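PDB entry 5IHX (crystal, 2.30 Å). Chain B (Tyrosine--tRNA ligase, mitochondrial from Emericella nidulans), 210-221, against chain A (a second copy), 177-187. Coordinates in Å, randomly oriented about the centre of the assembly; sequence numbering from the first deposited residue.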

ATOM      1  N   MET B 210       3.192  14.680   8.208  1.00 66.10           N
ATOM      2  CA  MET B 210       3.814  13.488   7.637  1.00 51.35           C
ATOM      3  C   MET B 210       3.040  13.030   6.405  1.00 51.96           C
ATOM      4  O   MET B 210       1.813  13.108   6.374  1.00 49.76           O
ATOM      5  CB  MET B 210       3.868  12.356   8.665  1.00 49.02           C
ATOM      6  CG  MET B 210       4.578  11.104   8.171  1.00 52.81           C
ATOM      7  SD  MET B 210       4.619   9.770   9.386  1.00 69.07           S
ATOM      8  CE  MET B 210       5.440  10.562  10.765  1.00 78.06           C
ATOM      9  N   SER B 211       3.755  12.558   5.388  1.00 43.72           N
ATOM     10  CA  SER B 211       3.106  12.106   4.161  1.00 40.33           C
ATOM     11  C   SER B 211       2.661  10.655   4.320  1.00 48.00           C
ATOM     12  O   SER B 211       3.096   9.962   5.241  1.00 44.44           O
ATOM     13  CB  SER B 211       4.044  12.236   2.962  1.00 33.10           C
ATOM     14  OG  SER B 211       4.987  11.180   2.948  1.00 46.80           O
ATOM     15  N   PHE B 212       1.793  10.199   3.422  1.00 46.94           N
ATOM     16  CA  PHE B 212       1.320   8.821   3.466  1.00 41.69           C
ATOM     17  C   PHE B 212       2.467   7.862   3.162  1.00 35.73           C
ATOM     18  O   PHE B 212       2.585   6.805   3.781  1.00 38.62           O
ATOM     19  CB  PHE B 212       0.172   8.608   2.477  1.00 43.82           C
ATOM     20  CG  PHE B 212      -0.464   7.251   2.575  1.00 40.92           C
ATOM     21  CD1 PHE B 212      -1.516   7.029   3.448  1.00 46.60           C
ATOM     22  CD2 PHE B 212      -0.005   6.196   1.804  1.00 34.30           C
ATOM     23  CE1 PHE B 212      -2.101   5.781   3.548  1.00 48.89           C
ATOM     24  CE2 PHE B 212      -0.586   4.947   1.901  1.00 33.35           C
ATOM     25  CZ  PHE B 212      -1.637   4.740   2.772  1.00 39.07           C
ATOM     26  N   ALA B 213       3.304   8.241   2.200  1.00 31.82           N
ATOM     27  CA  ALA B 213       4.484   7.459   1.851  1.00 38.26           C
ATOM     28  C   ALA B 213       5.385   7.229   3.065  1.00 44.49           C
ATOM     29  O   ALA B 213       5.819   6.106   3.325  1.00 43.15           O
ATOM     30  CB  ALA B 213       5.259   8.147   0.742  1.00 37.46           C
ATOM     31  N   GLU B 214       5.666   8.300   3.803  1.00 40.72           N
ATOM     32  CA  GLU B 214       6.498   8.211   5.001  1.00 41.89           C
ATOM     33  C   GLU B 214       5.849   7.308   6.049  1.00 42.66           C
ATOM     34  O   GLU B 214       6.520   6.500   6.693  1.00 38.35           O
ATOM     35  CB  GLU B 214       6.744   9.604   5.585  1.00 42.84           C
ATOM     36  CG  GLU B 214       7.627  10.490   4.717  1.00 63.23           C
ATOM     37  CD  GLU B 214       7.773  11.893   5.272  1.00 77.55           C
ATOM     38  OE1 GLU B 214       6.749  12.603   5.378  1.00 59.79           O
ATOM     39  OE2 GLU B 214       8.912  12.287   5.602  1.00 98.37           O
ATOM     40  N   PHE B 215       4.538   7.458   6.206  1.00 40.08           N
ATOM     41  CA  PHE B 215       3.764   6.654   7.146  1.00 38.98           C
ATOM     42  C   PHE B 215       3.838   5.164   6.802  1.00 35.93           C
ATOM     43  O   PHE B 215       3.711   4.312   7.679  1.00 40.06           O
ATOM     44  CB  PHE B 215       2.305   7.129   7.154  1.00 40.16           C
ATOM     45  CG  PHE B 215       1.467   6.522   8.246  1.00 45.56           C
ATOM     46  CD1 PHE B 215       1.736   6.793   9.578  1.00 47.48           C
ATOM     47  CD2 PHE B 215       0.397   5.698   7.938  1.00 44.14           C
ATOM     48  CE1 PHE B 215       0.961   6.241  10.581  1.00 48.98           C
ATOM     49  CE2 PHE B 215      -0.382   5.145   8.937  1.00 42.15           C
ATOM     50  CZ  PHE B 215      -0.101   5.416  10.260  1.00 51.48           C
ATOM     51  N   THR B 216       4.056   4.863   5.523  1.00 37.69           N
ATOM     52  CA  THR B 216       4.079   3.483   5.036  1.00 42.61           C
ATOM     53  C   THR B 216       5.451   2.817   5.200  1.00 42.14           C
ATOM     54  O   THR B 216       5.560   1.592   5.158  1.00 42.63           O
ATOM     55  CB  THR B 216       3.666   3.428   3.545  1.00 39.15           C
ATOM     56  OG1 THR B 216       2.433   4.131   3.358  1.00 35.69           O
ATOM     57  CG2 THR B 216       3.503   1.993   3.062  1.00 39.13           C
ATOM     58  N   TYR B 217       6.489   3.624   5.407  1.00 44.92           N
ATOM     59  CA  TYR B 217       7.869   3.126   5.469  1.00 39.31           C
ATOM     60  C   TYR B 217       8.061   1.944   6.432  1.00 32.77           C
ATOM     61  O   TYR B 217       8.722   0.968   6.075  1.00 40.42           O
ATOM     62  CB  TYR B 217       8.820   4.271   5.843  1.00 57.08           C
ATOM     63  CG  TYR B 217      10.282   3.881   5.888  1.00 69.07           C
ATOM     64  CD1 TYR B 217      11.022   3.731   4.722  1.00 75.42           C
ATOM     65  CD2 TYR B 217      10.925   3.668   7.102  1.00 69.20           C
ATOM     66  CE1 TYR B 217      12.359   3.377   4.766  1.00 70.72           C
ATOM     67  CE2 TYR B 217      12.259   3.318   7.155  1.00 60.37           C
ATOM     68  CZ  TYR B 217      12.971   3.171   5.984  1.00 68.29           C
ATOM     69  OH  TYR B 217      14.301   2.818   6.037  1.00 77.29           O
ATOM     70  N   PRO B 218       7.503   2.026   7.655  1.00 40.82           N
ATOM     71  CA  PRO B 218       7.632   0.888   8.578  1.00 39.23           C
ATOM     72  C   PRO B 218       7.161  -0.446   7.997  1.00 42.03           C
ATOM     73  O   PRO B 218       7.782  -1.477   8.256  1.00 41.44           O
ATOM     74  CB  PRO B 218       6.738   1.284   9.760  1.00 42.82           C
ATOM     75  CG  PRO B 218       6.630   2.748   9.707  1.00 46.65           C
ATOM     76  CD  PRO B 218       6.857   3.188   8.294  1.00 55.97           C
ATOM     77  N   LEU B 219       6.081  -0.425   7.223  1.00 36.67           N
ATOM     78  CA  LEU B 219       5.544  -1.654   6.642  1.00 38.73           C
ATOM     79  C   LEU B 219       6.448  -2.189   5.539  1.00 27.88           C
ATOM     80  O   LEU B 219       6.553  -3.401   5.348  1.00 32.08           O
ATOM     81  CB  LEU B 219       4.130  -1.424   6.100  1.00 37.86           C
ATOM     82  CG  LEU B 219       3.016  -1.415   7.152  1.00 44.92           C
ATOM     83  CD1 LEU B 219       3.032  -0.129   7.970  1.00 45.24           C
ATOM     84  CD2 LEU B 219       1.653  -1.622   6.502  1.00 40.74           C
ATOM     85  N   MET B 220       7.102  -1.285   4.816  1.00 31.15           N
ATOM     86  CA  MET B 220       8.032  -1.684   3.765  1.00 35.31           C
ATOM     87  C   MET B 220       9.265  -2.355   4.374  1.00 29.36           C
ATOM     88  O   MET B 220       9.759  -3.352   3.845  1.00 34.63           O
ATOM     89  CB  MET B 220       8.432  -0.482   2.910  1.00 37.98           C
ATOM     90  CG  MET B 220       7.264   0.109   2.127  1.00 39.42           C
ATOM     91  SD  MET B 220       7.729   1.462   1.031  1.00 44.72           S
ATOM     92  CE  MET B 220       8.586   0.564  -0.260  1.00 36.67           C
ATOM     93  N   GLN B 221       9.763  -1.800   5.475  1.00 32.03           N
ATOM     94  CA  GLN B 221      10.881  -2.407   6.196  1.00 40.27           C
ATOM     95  C   GLN B 221      10.515  -3.802   6.684  1.00 41.38           C
ATOM     96  O   GLN B 221      11.322  -4.729   6.614  1.00 41.70           O
ATOM     97  CB  GLN B 221      11.289  -1.551   7.396  1.00 50.50           C
ATOM     98  CG  GLN B 221      12.189  -0.378   7.079  1.00 64.83           C
ATOM     99  CD  GLN B 221      12.533   0.421   8.321  1.00 75.09           C
ATOM    100  OE1 GLN B 221      11.651   0.800   9.091  1.00 81.27           O
ATOM    101  NE2 GLN B 221      13.819   0.674   8.526  1.00 68.44           N
TER
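Chain A (177-187) PLLEVLRDLGA

Residues 177-187 of chain A lie along residues 210-221 of chain B as one helix packed on another. In chain A the helix starts at L178(A), with P177(A) at the N-cap position. In chain B the helix runs from F212(B) and continues beyond Q221(B). The two run in nearly opposite directions, with 155° between their N-to-C directions. Their axes come within 9.7 Å of each other.

The fit is tightest where the last turn of the chain A helix meets the first turn of the chain B helix. The CA atoms of A213(B) and G186(A) are 4.8 Å apart. At the other end the backbones are well separated, with 9.5 Å between the CA atoms of M220(B) and L178(A). S211(B), A213(B), G186(A) and A187(A) meet at the close end, with the ring of F212(B) beside them; M220(B) and the leucines bridge the wider part.

L182(A) is the main bump. Its side chain sits in a hollow formed by F212(B), A213(B), T216(B) and M220(B). Its CA-to-CB bond points sideways, but with chi1 m and chi2 t the end of the side chain comes nearer to chain B. CD2 of L182(A) lies 4.0 Å from CD2 of F212(B), at the edge of the ring. CD2 of L182(A) is also 4.0 Å from OG1 of T216(B) and 4.1 Å from CA of A213(B). CD1 of L182(A) touches SD of M220(B) at 3.7 Å.

M220(B) is the bump in the other direction. Its CE lies 4.1 Å from CD1 of L179(A), and its CG lies 4.4 Å from CD2 of L178(A).

The backbone of G186(A) lies close to chain B. An ideal CB on G186(A) would point toward chain B without overlapping it, at 3.7 Å from CD2 of F212(B), but would clash with CA of L182(A) at 3.0 Å. The chain A helix has a wider pi-type turn at 182-186. The carbonyl of G186(A) faces the start of the chain B helix, where amide groups are free of partners in a preceding turn. N of A213(B) donates a hydrogen bond to O of G186(A) at 3.1 Å.

A213(B) points its methyl group toward chain A. Its CB is 3.8 Å from CA of A187(A) and 4.3 Å from CB of L182(A). Beside it, CB of S211(B) lies 3.7 Å from O of A187(A). S211(B) also caps its own helix: its OG accepts a hydrogen bond from N of E214(B) at 3.1 Å.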

ATOM      1  N   PRO A 177       2.235  -1.715  -8.727  1.00 38.69           N
ATOM      2  CA  PRO A 177       3.186  -1.738  -7.607  1.00 35.47           C
ATOM      3  C   PRO A 177       2.882  -0.706  -6.522  1.00 29.95           C
ATOM      4  O   PRO A 177       2.478   0.421  -6.821  1.00 30.74           O
ATOM      5  CB  PRO A 177       4.532  -1.426  -8.277  1.00 38.25           C
ATOM      6  CG  PRO A 177       4.341  -1.745  -9.713  1.00 42.13           C
ATOM      7  CD  PRO A 177       2.912  -1.419 -10.002  1.00 40.73           C
ATOM      8  N   LEU A 178       3.059  -1.105  -5.266  1.00 35.97           N
ATOM      9  CA  LEU A 178       2.941  -0.183  -4.143  1.00 34.78           C
ATOM     10  C   LEU A 178       3.820   1.045  -4.357  1.00 37.03           C
ATOM     11  O   LEU A 178       3.411   2.171  -4.074  1.00 38.40           O
ATOM     12  CB  LEU A 178       3.320  -0.883  -2.834  1.00 40.70           C
ATOM     13  CG  LEU A 178       3.593  -0.008  -1.603  1.00 47.84           C
ATOM     14  CD1 LEU A 178       2.442   0.936  -1.311  1.00 51.95           C
ATOM     15  CD2 LEU A 178       3.855  -0.883  -0.391  1.00 49.82           C
ATOM     16  N   LEU A 179       5.020   0.826  -4.880  1.00 31.29           N
ATOM     17  CA  LEU A 179       5.981   1.910  -5.044  1.00 38.01           C
ATOM     18  C   LEU A 179       5.443   2.972  -6.006  1.00 33.00           C
ATOM     19  O   LEU A 179       5.678   4.165  -5.817  1.00 38.55           O
ATOM     20  CB  LEU A 179       7.323   1.364  -5.537  1.00 41.53           C
ATOM     21  CG  LEU A 179       8.562   2.235  -5.314  1.00 52.82           C
ATOM     22  CD1 LEU A 179       8.746   2.587  -3.840  1.00 54.78           C
ATOM     23  CD2 LEU A 179       9.805   1.541  -5.847  1.00 50.88           C
ATOM     24  N   GLU A 180       4.711   2.537  -7.029  1.00 36.10           N
ATOM     25  CA  GLU A 180       4.132   3.467  -7.995  1.00 41.40           C
ATOM     26  C   GLU A 180       3.093   4.381  -7.346  1.00 33.74           C
ATOM     27  O   GLU A 180       3.059   5.582  -7.618  1.00 40.10           O
ATOM     28  CB  GLU A 180       3.494   2.708  -9.164  1.00 45.31           C
ATOM     29  CG  GLU A 180       2.911   3.620 -10.240  1.00 47.97           C
ATOM     30  CD  GLU A 180       2.267   2.858 -11.384  1.00 61.63           C
ATOM     31  OE1 GLU A 180       2.306   1.611 -11.376  1.00 74.10           O
ATOM     32  OE2 GLU A 180       1.718   3.509 -12.297  1.00 71.83           O
ATOM     33  N   VAL A 181       2.247   3.818  -6.490  1.00 36.55           N
ATOM     34  CA  VAL A 181       1.212   4.609  -5.826  1.00 33.06           C
ATOM     35  C   VAL A 181       1.838   5.581  -4.828  1.00 34.98           C
ATOM     36  O   VAL A 181       1.395   6.723  -4.698  1.00 29.77           O
ATOM     37  CB  VAL A 181       0.179   3.710  -5.113  1.00 31.51           C
ATOM     38  CG1 VAL A 181      -0.807   4.549  -4.305  1.00 34.98           C
ATOM     39  CG2 VAL A 181      -0.565   2.848  -6.125  1.00 32.25           C
ATOM     40  N   LEU A 182       2.860   5.120  -4.114  1.00 33.01           N
ATOM     41  CA  LEU A 182       3.555   5.973  -3.155  1.00 35.98           C
ATOM     42  C   LEU A 182       4.277   7.117  -3.862  1.00 32.83           C
ATOM     43  O   LEU A 182       4.291   8.245  -3.373  1.00 38.69           O
ATOM     44  CB  LEU A 182       4.550   5.158  -2.325  1.00 34.92           C
ATOM     45  CG  LEU A 182       3.968   4.074  -1.412  1.00 42.54           C
ATOM     46  CD1 LEU A 182       5.061   3.462  -0.546  1.00 49.87           C
ATOM     47  CD2 LEU A 182       2.842   4.614  -0.543  1.00 38.62           C
ATOM     48  N   ARG A 183       4.874   6.823  -5.013  1.00 37.26           N
ATOM     49  CA  ARG A 183       5.630   7.824  -5.755  1.00 42.30           C
ATOM     50  C   ARG A 183       4.720   8.905  -6.338  1.00 47.61           C
ATOM     51  O   ARG A 183       5.003  10.098  -6.217  1.00 53.28           O
ATOM     52  CB  ARG A 183       6.431   7.166  -6.884  1.00 43.30           C
ATOM     53  CG  ARG A 183       6.888   8.143  -7.964  1.00 52.33           C
ATOM     54  CD  ARG A 183       7.863   7.508  -8.936  1.00 57.66           C
ATOM     55  NE  ARG A 183       7.271   6.373  -9.638  1.00 72.91           N
ATOM     56  CZ  ARG A 183       6.403   6.483 -10.639  1.00 75.76           C
ATOM     57  NH1 ARG A 183       6.011   7.681 -11.055  1.00 80.61           N
ATOM     58  NH2 ARG A 183       5.917   5.397 -11.221  1.00 75.39           N
ATOM     59  N   ASP A 184       3.628   8.482  -6.969  1.00 44.02           N
ATOM     60  CA  ASP A 184       2.778   9.396  -7.734  1.00 42.09           C
ATOM     61  C   ASP A 184       1.633   9.998  -6.920  1.00 41.69           C
ATOM     62  O   ASP A 184       1.047  11.000  -7.331  1.00 45.01           O
ATOM     63  CB  ASP A 184       2.200   8.669  -8.953  1.00 46.75           C
ATOM     64  CG  ASP A 184       3.246   8.384 -10.019  1.00 55.83           C
ATOM     65  OD1 ASP A 184       4.263   9.111 -10.076  1.00 55.05           O
ATOM     66  OD2 ASP A 184       3.048   7.432 -10.803  1.00 64.35           O
ATOM     67  N   LEU A 185       1.317   9.395  -5.777  1.00 37.57           N
ATOM     68  CA  LEU A 185       0.212   9.872  -4.946  1.00 43.39           C
ATOM     69  C   LEU A 185       0.580   9.943  -3.467  1.00 31.95           C
ATOM     70  O   LEU A 185       0.449  10.997  -2.846  1.00 38.96           O
ATOM     71  CB  LEU A 185      -1.018   8.973  -5.130  1.00 35.18           C
ATOM     72  CG  LEU A 185      -2.211   9.259  -4.214  1.00 32.59           C
ATOM     73  CD1 LEU A 185      -2.681  10.701  -4.350  1.00 39.73           C
ATOM     74  CD2 LEU A 185      -3.351   8.297  -4.513  1.00 37.22           C
ATOM     75  N   GLY A 186       1.044   8.830  -2.910  1.00 31.00           N
ATOM     76  CA  GLY A 186       1.306   8.738  -1.483  1.00 35.82           C
ATOM     77  C   GLY A 186       2.272   9.782  -0.948  1.00 40.17           C
ATOM     78  O   GLY A 186       2.142  10.236   0.188  1.00 40.17           O
ATOM     79  N   ALA A 187       3.242  10.168  -1.770  1.00 37.63           N
ATOM     80  CA  ALA A 187       4.266  11.121  -1.350  1.00 42.14           C
ATOM     81  C   ALA A 187       3.705  12.531  -1.183  1.00 39.91           C
ATOM     82  O   ALA A 187       4.314  13.372  -0.520  1.00 48.31           O
ATOM     83  CB  ALA A 187       5.413  11.128  -2.350  1.00 40.31           C
TER